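PDB 1BDG: hexokinase, which phosphorylates glucose and other hexoses at the 6-hydroxyl with ATP, the first step of glycolysis. Local coordinates for residues Gln280-Glu283 with Lys284-Gly288; Val396-Gly400 with Ser401-Phe405; Glu411-Thr414 with Asp415-Lys419. All coordinates share one frame; numbering follows the deposited sequence.

Interaction 1: residues Gln280-Glu283 with Lys284-Gly288; sequences QLYE and KMVSG. With GLC (alpha-D-glucopyranose), chain B.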
loop_
_atom_site.group_PDB
_atom_site.type_symbol
_atom_site.label_atom_id
_atom_site.label_comp_id
_atom_site.label_asym_id
_atom_site.label_seq_id
_atom_site.Cartn_x
_atom_site.Cartn_y
_atom_site.Cartn_z
ATOM N N GLN A 280 -8.158 -7.020 -5.862
ATOM C CA GLN A 280 -6.788 -6.628 -5.512
ATOM C C GLN A 280 -5.832 -7.800 -5.569
ATOM O O GLN A 280 -4.957 -7.939 -4.716
ATOM C CB GLN A 280 -6.727 -5.971 -4.130
ATOM C CG GLN A 280 -7.728 -4.836 -3.905
ATOM C CD GLN A 280 -7.372 -3.535 -4.598
ATOM O OE1 GLN A 280 -8.157 -3.002 -5.370
ATOM N NE2 GLN A 280 -6.214 -2.989 -4.279
ATOM N N LEU A 281 -5.946 -8.588 -6.632
ATOM C CA LEU A 281 -5.115 -9.776 -6.822
ATOM C C LEU A 281 -3.592 -9.561 -6.824
ATOM O O LEU A 281 -2.832 -10.383 -6.313
ATOM C CB LEU A 281 -5.579 -10.544 -8.066
ATOM C CG LEU A 281 -7.063 -10.914 -7.949
ATOM C CD1 LEU A 281 -7.452 -11.935 -8.987
ATOM C CD2 LEU A 281 -7.358 -11.457 -6.560
ATOM N N TYR A 282 -3.134 -8.461 -7.386
ATOM C CA TYR A 282 -1.709 -8.198 -7.398
ATOM C C TYR A 282 -1.273 -7.772 -6.000
ATOM O O TYR A 282 -0.226 -8.218 -5.513
ATOM C CB TYR A 282 -1.364 -7.124 -8.433
ATOM C CG TYR A 282 0.063 -6.633 -8.378
ATOM C CD1 TYR A 282 1.115 -7.424 -8.825
ATOM C CD2 TYR A 282 0.357 -5.366 -7.905
ATOM C CE1 TYR A 282 2.426 -6.961 -8.803
ATOM C CE2 TYR A 282 1.666 -4.892 -7.885
ATOM C CZ TYR A 282 2.691 -5.696 -8.336
ATOM O OH TYR A 282 3.971 -5.214 -8.326
ATOM N N GLU A 283 -2.100 -6.970 -5.329
ATOM C CA GLU A 283 -1.763 -6.497 -3.992
ATOM C C GLU A 283 -1.580 -7.624 -2.993
ATOM O O GLU A 283 -0.707 -7.575 -2.137
ATOM C CB GLU A 283 -2.825 -5.540 -3.471
ATOM C CG GLU A 283 -2.680 -5.237 -1.992
ATOM C CD GLU A 283 -3.615 -4.181 -1.527
ATOM O OE1 GLU A 283 -4.786 -4.502 -1.266
ATOM O OE2 GLU A 283 -3.179 -3.021 -1.432
ATOM N N LYS A 284 -2.432 -8.630 -3.096
ATOM C CA LYS A 284 -2.388 -9.772 -2.204
ATOM C C LYS A 284 -1.111 -10.600 -2.337
ATOM O O LYS A 284 -0.827 -11.451 -1.483
ATOM C CB LYS A 284 -3.637 -10.619 -2.425
ATOM C CG LYS A 284 -4.882 -9.937 -1.916
ATOM C CD LYS A 284 -6.141 -10.534 -2.468
ATOM C CE LYS A 284 -7.271 -10.443 -1.459
ATOM N NZ LYS A 284 -8.404 -9.611 -1.891
ATOM N N MET A 285 -0.354 -10.365 -3.413
ATOM C CA MET A 285 0.902 -11.076 -3.651
ATOM C C MET A 285 2.061 -10.256 -3.114
ATOM O O MET A 285 3.110 -10.802 -2.821
ATOM C CB MET A 285 1.144 -11.303 -5.152
ATOM C CG MET A 285 0.141 -12.208 -5.890
ATOM S SD MET A 285 0.284 -12.132 -7.702
ATOM C CE MET A 285 1.380 -13.450 -8.065
ATOM N N VAL A 286 1.817 -8.966 -2.899
ATOM C CA VAL A 286 2.835 -8.006 -2.468
ATOM C C VAL A 286 2.777 -7.336 -1.075
ATOM O O VAL A 286 3.783 -7.306 -0.365
ATOM C CB VAL A 286 2.948 -6.865 -3.529
ATOM C CG1 VAL A 286 4.029 -5.886 -3.164
ATOM C CG2 VAL A 286 3.215 -7.441 -4.887
ATOM N N SER A 287 1.620 -6.793 -0.699
ATOM C CA SER A 287 1.473 -6.064 0.556
ATOM C C SER A 287 1.570 -6.750 1.917
ATOM O O SER A 287 1.269 -7.936 2.080
ATOM C CB SER A 287 0.192 -5.252 0.512
ATOM O OG SER A 287 -0.946 -6.089 0.650
ATOM N N GLY A 288 1.863 -5.919 2.916
ATOM C CA GLY A 288 2.001 -6.353 4.294
ATOM C C GLY A 288 0.787 -6.971 4.970
ATOM O O GLY A 288 0.938 -7.739 5.908
HETATM C C1 GLC B . -4.696 -0.097 -1.174
HETATM C C2 GLC B . -5.632 1.029 -1.613
HETATM C C3 GLC B . -4.848 2.085 -2.357
HETATM C C4 GLC B . -3.703 2.576 -1.488
HETATM C C5 GLC B . -2.834 1.403 -1.095
HETATM C C6 GLC B . -1.702 1.811 -0.170
HETATM O O1 GLC B . -4.092 -0.623 -2.308
HETATM O O2 GLC B . -6.655 0.524 -2.469
HETATM O O3 GLC B . -5.690 3.178 -2.692
HETATM O O4 GLC B . -2.945 3.532 -2.190
HETATM O O5 GLC B . -3.627 0.446 -0.389
HETATM O O6 GLC B . -2.122 1.835 1.178
#
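Glu283 and Ser287 are joined through the backbone of one short, irregular helical turn: Glu283 O accepts from Ser287 N at 2.8 Å, nearly in line with the carbonyl, and from Val286 N at 3.0 Å, which sits well above the carbonyl plane. Three residues before Glu283, Gln280 O takes Lys284 N at 3.1 Å, and Tyr282 O, in between, accepts Met285 N. The Tyr282 ring, swung away from its backbone N (chi1 171°), lies forward along the turn beside Val286, whose CG2 methyl sits over one of its faces, 4.1 Å from the ring centroid and off toward the rim, a CH-pi contact. The ring also meets Trp250 edge-to-face, and its hydroxyl is hydrogen-bonded to Leu377 O in helix 357-389. Glu283 leaves the turn roughly at right angles to Tyr282, as an extended chain (chi1 168°, chi2 173°), with Ser287 OG alongside its CG at 3.3 Å. At its end OE2 takes the hydrogen bond from O1 of glucose at 2.7 Å, and the same oxygen accepts from Thr222 N, so both a ligand hydroxyl and a protein amide hold the carboxylate. Gln280 NE2 stands 3.7 Å from glucose O1, while OE1 is hydrogen-bonded to Arg159. This buried turn, leading into helix 288-304, forms part of the sugar pocket in the large subdomain of hexokinase, with Glu283 facing the anomeric hydroxyl.

Interaction 2: residues Val396-Gly400 with Ser401-Phe405; sequences VGVDG and SLYKF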
loop_
_atom_site.group_PDB
_atom_site.type_symbol
_atom_site.label_atom_id
_atom_site.label_comp_id
_atom_site.label_asym_id
_atom_site.label_seq_id
_atom_site.Cartn_x
_atom_site.Cartn_y
_atom_site.Cartn_z
ATOM N N VAL A 396 12.157 8.178 -6.753
ATOM C CA VAL A 396 10.947 7.467 -6.348
ATOM C C VAL A 396 10.710 7.632 -4.850
ATOM O O VAL A 396 11.569 7.267 -4.051
ATOM C CB VAL A 396 11.113 5.960 -6.676
ATOM C CG1 VAL A 396 9.865 5.179 -6.334
ATOM C CG2 VAL A 396 11.500 5.783 -8.130
ATOM N N GLY A 397 9.552 8.148 -4.457
ATOM C CA GLY A 397 9.283 8.340 -3.035
ATOM C C GLY A 397 8.612 7.130 -2.431
ATOM O O GLY A 397 7.503 6.828 -2.828
ATOM N N VAL A 398 9.232 6.451 -1.469
ATOM C CA VAL A 398 8.612 5.242 -0.887
ATOM C C VAL A 398 8.060 5.406 0.526
ATOM O O VAL A 398 8.409 6.329 1.251
ATOM C CB VAL A 398 9.603 4.028 -0.796
ATOM C CG1 VAL A 398 8.858 2.736 -1.039
ATOM C CG2 VAL A 398 10.772 4.152 -1.747
ATOM N N ASP A 399 7.211 4.475 0.929
ATOM C CA ASP A 399 6.662 4.456 2.279
ATOM C C ASP A 399 5.984 3.114 2.437
ATOM O O ASP A 399 5.680 2.459 1.439
ATOM C CB ASP A 399 5.676 5.601 2.535
ATOM C CG ASP A 399 5.659 6.034 4.002
ATOM O OD1 ASP A 399 6.328 5.378 4.828
ATOM O OD2 ASP A 399 4.987 7.029 4.337
ATOM N N GLY A 400 5.833 2.675 3.679
ATOM C CA GLY A 400 5.195 1.401 3.949
ATOM C C GLY A 400 6.057 0.458 4.768
ATOM O O GLY A 400 7.248 0.312 4.512
ATOM N N SER A 401 5.433 -0.212 5.728
ATOM C CA SER A 401 6.092 -1.154 6.623
ATOM C C SER A 401 7.035 -2.103 5.931
ATOM O O SER A 401 8.076 -2.470 6.481
ATOM C CB SER A 401 5.046 -1.991 7.325
ATOM O OG SER A 401 3.957 -1.174 7.699
ATOM N N LEU A 402 6.643 -2.563 4.751
ATOM C CA LEU A 402 7.472 -3.502 4.036
ATOM C C LEU A 402 8.844 -2.919 3.724
ATOM O O LEU A 402 9.876 -3.526 4.032
ATOM C CB LEU A 402 6.744 -4.000 2.792
ATOM C CG LEU A 402 5.879 -5.190 3.185
ATOM C CD1 LEU A 402 5.308 -5.848 1.951
ATOM C CD2 LEU A 402 6.741 -6.197 3.939
ATOM N N TYR A 403 8.842 -1.713 3.181
ATOM C CA TYR A 403 10.066 -1.040 2.848
ATOM C C TYR A 403 10.831 -0.803 4.149
ATOM O O TYR A 403 11.987 -1.195 4.276
ATOM C CB TYR A 403 9.756 0.299 2.145
ATOM C CG TYR A 403 10.980 1.160 1.870
ATOM C CD1 TYR A 403 11.776 0.939 0.737
ATOM C CD2 TYR A 403 11.367 2.161 2.771
ATOM C CE1 TYR A 403 12.930 1.691 0.508
ATOM C CE2 TYR A 403 12.512 2.916 2.558
ATOM C CZ TYR A 403 13.293 2.682 1.426
ATOM O OH TYR A 403 14.410 3.459 1.196
ATOM N N LYS A 404 10.154 -0.216 5.129
ATOM C CA LYS A 404 10.758 0.130 6.414
ATOM C C LYS A 404 11.278 -0.947 7.344
ATOM O O LYS A 404 12.463 -0.962 7.677
ATOM C CB LYS A 404 9.818 1.032 7.198
ATOM C CG LYS A 404 9.769 2.418 6.632
ATOM C CD LYS A 404 8.951 3.363 7.478
ATOM C CE LYS A 404 7.502 3.335 7.089
ATOM N NZ LYS A 404 6.866 4.599 7.544
ATOM N N PHE A 405 10.388 -1.833 7.775
ATOM C CA PHE A 405 10.706 -2.871 8.742
ATOM C C PHE A 405 11.239 -4.193 8.230
ATOM O O PHE A 405 11.550 -5.076 9.038
ATOM C CB PHE A 405 9.466 -3.165 9.599
ATOM C CG PHE A 405 8.828 -1.941 10.203
ATOM C CD1 PHE A 405 9.478 -1.211 11.180
ATOM C CD2 PHE A 405 7.568 -1.519 9.787
ATOM C CE1 PHE A 405 8.883 -0.076 11.738
ATOM C CE2 PHE A 405 6.969 -0.388 10.341
ATOM C CZ PHE A 405 7.632 0.333 11.318
#
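Val398 and Tyr403 make the close-packed side of this contact, where the strand that includes Val398 passes through Gly400 into helix 401-405, probably part of the ATP site. Tyr403 has CG opposite its backbone N (chi1 174°), which carries the ring back over the strand, and the branched carbon of Val398 sits over one face: CB is 4.1 Å from the ring centroid, almost on the normal, and CG1 is 3.9 Å from Tyr403 CD1. The side chains cross at about a right angle. Leu216, Val218 and Leu429 of the adjoining strands pack on Val398, and Met413 of helix 409-420 touches Tyr403. Between strand and helix, Gly400 occupies the N-cap position, with its O receiving Lys404 N at 3.0 Å in an almost straight bond of 174°. Its backbone angles would jam a side chain against the preceding carbonyl. The other side is looser and polar. Lys404 is exposed, and a bend at chi3 (-88°) turns its chain back so that NZ forms a salt bridge with Asp399 OD1, 2.9 Å away and nearly along the C-O axis. That oxygen also accepts Gly400 N, at 3.0 Å, from above the carboxylate plane. With one carboxylate oxygen shared by an ammonium and the N-cap amide, Asp399 is tied to both sides of the strand-to-helix turn, and these two donors would probably stabilise its negative charge.

Interaction 3: residues Glu411-Thr414 with Asp415-Lys419; sequences ERMT and DMVDK. With SO4 (sulfate ion), chain D.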
loop_
_atom_site.group_PDB
_atom_site.type_symbol
_atom_site.label_atom_id
_atom_site.label_comp_id
_atom_site.label_asym_id
_atom_site.label_seq_id
_atom_site.Cartn_x
_atom_site.Cartn_y
_atom_site.Cartn_z
ATOM N N GLU A 411 16.249 -3.987 -0.596
ATOM C CA GLU A 411 17.492 -4.542 -1.100
ATOM C C GLU A 411 17.230 -5.385 -2.348
ATOM O O GLU A 411 17.972 -5.304 -3.316
ATOM C CB GLU A 411 18.163 -5.385 -0.013
ATOM C CG GLU A 411 18.888 -4.619 1.105
ATOM C CD GLU A 411 18.101 -3.441 1.694
ATOM O OE1 GLU A 411 16.978 -3.638 2.251
ATOM O OE2 GLU A 411 18.644 -2.300 1.622
ATOM N N ARG A 412 16.150 -6.158 -2.332
ATOM C CA ARG A 412 15.783 -7.024 -3.451
ATOM C C ARG A 412 14.921 -6.334 -4.521
ATOM O O ARG A 412 15.142 -6.520 -5.718
ATOM C CB ARG A 412 15.082 -8.278 -2.932
ATOM C CG ARG A 412 15.934 -9.175 -2.064
ATOM C CD ARG A 412 15.093 -10.318 -1.598
ATOM N NE ARG A 412 15.756 -11.213 -0.656
ATOM C CZ ARG A 412 15.141 -11.740 0.401
ATOM N NH1 ARG A 412 13.883 -11.401 0.662
ATOM N NH2 ARG A 412 15.787 -12.567 1.222
ATOM N N MET A 413 13.910 -5.591 -4.088
ATOM C CA MET A 413 13.042 -4.848 -5.001
ATOM C C MET A 413 13.913 -4.129 -6.039
ATOM O O MET A 413 13.793 -4.381 -7.250
ATOM C CB MET A 413 12.216 -3.826 -4.205
ATOM C CG MET A 413 11.478 -2.775 -5.023
ATOM S SD MET A 413 10.344 -1.884 -3.944
ATOM C CE MET A 413 11.464 -1.157 -2.762
ATOM N N THR A 414 14.829 -3.291 -5.542
ATOM C CA THR A 414 15.765 -2.519 -6.358
ATOM C C THR A 414 16.498 -3.403 -7.383
ATOM O O THR A 414 16.667 -3.023 -8.539
ATOM C CB THR A 414 16.795 -1.817 -5.448
ATOM O OG1 THR A 414 16.103 -1.041 -4.472
ATOM C CG2 THR A 414 17.695 -0.897 -6.247
ATOM N N ASP A 415 16.916 -4.591 -6.972
ATOM C CA ASP A 415 17.600 -5.460 -7.909
ATOM C C ASP A 415 16.665 -5.788 -9.064
ATOM O O ASP A 415 17.092 -5.790 -10.226
ATOM C CB ASP A 415 18.100 -6.737 -7.227
ATOM C CG ASP A 415 19.239 -6.473 -6.237
ATOM O OD1 ASP A 415 19.611 -5.280 -6.010
ATOM O OD2 ASP A 415 19.763 -7.475 -5.679
ATOM N N MET A 416 15.379 -5.999 -8.783
ATOM C CA MET A 416 14.464 -6.318 -9.872
ATOM C C MET A 416 14.246 -5.106 -10.792
ATOM O O MET A 416 14.315 -5.242 -12.021
ATOM C CB MET A 416 13.147 -6.872 -9.353
ATOM C CG MET A 416 12.238 -7.404 -10.454
ATOM S SD MET A 416 13.051 -8.497 -11.651
ATOM C CE MET A 416 13.946 -9.674 -10.646
ATOM N N VAL A 417 14.032 -3.920 -10.211
ATOM C CA VAL A 417 13.845 -2.701 -11.013
ATOM C C VAL A 417 15.096 -2.495 -11.855
ATOM O O VAL A 417 15.038 -1.895 -12.925
ATOM C CB VAL A 417 13.723 -1.426 -10.164
ATOM C CG1 VAL A 417 13.438 -0.249 -11.072
ATOM C CG2 VAL A 417 12.663 -1.570 -9.090
ATOM N N ASP A 418 16.218 -3.017 -11.376
ATOM C CA ASP A 418 17.472 -2.868 -12.068
ATOM C C ASP A 418 17.608 -3.721 -13.317
ATOM O O ASP A 418 18.235 -3.304 -14.279
ATOM C CB ASP A 418 18.606 -3.145 -11.110
ATOM C CG ASP A 418 19.551 -1.997 -11.006
ATOM O OD1 ASP A 418 19.951 -1.474 -12.054
ATOM O OD2 ASP A 418 19.904 -1.616 -9.878
ATOM N N LYS A 419 17.049 -4.923 -13.309
ATOM C CA LYS A 419 17.134 -5.790 -14.492
ATOM C C LYS A 419 16.090 -5.423 -15.543
ATOM O O LYS A 419 16.187 -5.861 -16.690
ATOM C CB LYS A 419 16.931 -7.264 -14.113
ATOM C CG LYS A 419 18.094 -7.892 -13.386
ATOM C CD LYS A 419 17.679 -9.184 -12.726
ATOM C CE LYS A 419 18.800 -9.737 -11.877
ATOM N NZ LYS A 419 19.295 -8.718 -10.910
HETATM S S SO4 D . 18.889 -12.894 -1.114
HETATM O O1 SO4 D . 20.332 -12.828 -1.203
HETATM O O2 SO4 D . 18.498 -12.977 0.276
HETATM O O3 SO4 D . 18.317 -11.715 -1.712
HETATM O O4 SO4 D . 18.416 -14.062 -1.822
#
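Arg412, bonded through its backbone to Met416 one turn on, grips a sulfate ion with two prongs of its side chain, which extends from the helix beside helix 357-389. The chain is straight from CG to NE (chi2 178°, chi3 -175°), presenting one edge of the guanidinium: NE donates to sulfate O3 at 2.8 Å and NH2 to sulfate O2 at 2.9 Å, with the sulfur in the guanidinium plane. The ion probably comes from the crystallisation liquor. Met416 N meets Arg412 O at 3.1 Å, and Val417 N meets Met413 O at 3.0 Å. Asp418 N closes the next turn on Thr414 O, 2.9 Å away. Side-chain contact along the helix is slight: Met413 CG and Val417 CG2 are 4.4 Å apart on the buried side, where Leu429 covers Met413 and Phe427 and Ile382 touch Val417. On the outer side the Asp415 carboxylate curls back over the preceding turn, its CG 3.4 Å from Glu411 O without a bond between their oxygens. Thr414 OG1 is hydrogen-bonded to Cys410 O, a side-chain link one turn back. The pattern is that of an amphipathic alpha-helix: Met413 and Val417 face strand 426-431 and helix 357-389, while Glu411, Asp415 and Asp418 point to solvent in the large subdomain.

Overall arrangement
Each contact is local, closing a turn between adjacent segments, and the three come in series along the chain with no nesting or crossing. Interaction 1 comes first, at the glucose pocket ahead of helix 288-304. Much later, beyond helix 357-389, interaction 2 turns strand 393-399 of the six-stranded sheet into helix 401-405, a segment that probably takes part in ATP binding. Interaction 3 follows on helix 409-420. The first two touch where Leu402 CD1 packs against the backbone at Val286-Gly288; the last two touch through Tyr403 and Met413. Interactions 1 and 3 stay about 8 Å apart at their nearest atoms, so 401-405 bridges the sugar-binding turn and the outer helix within the large subdomain.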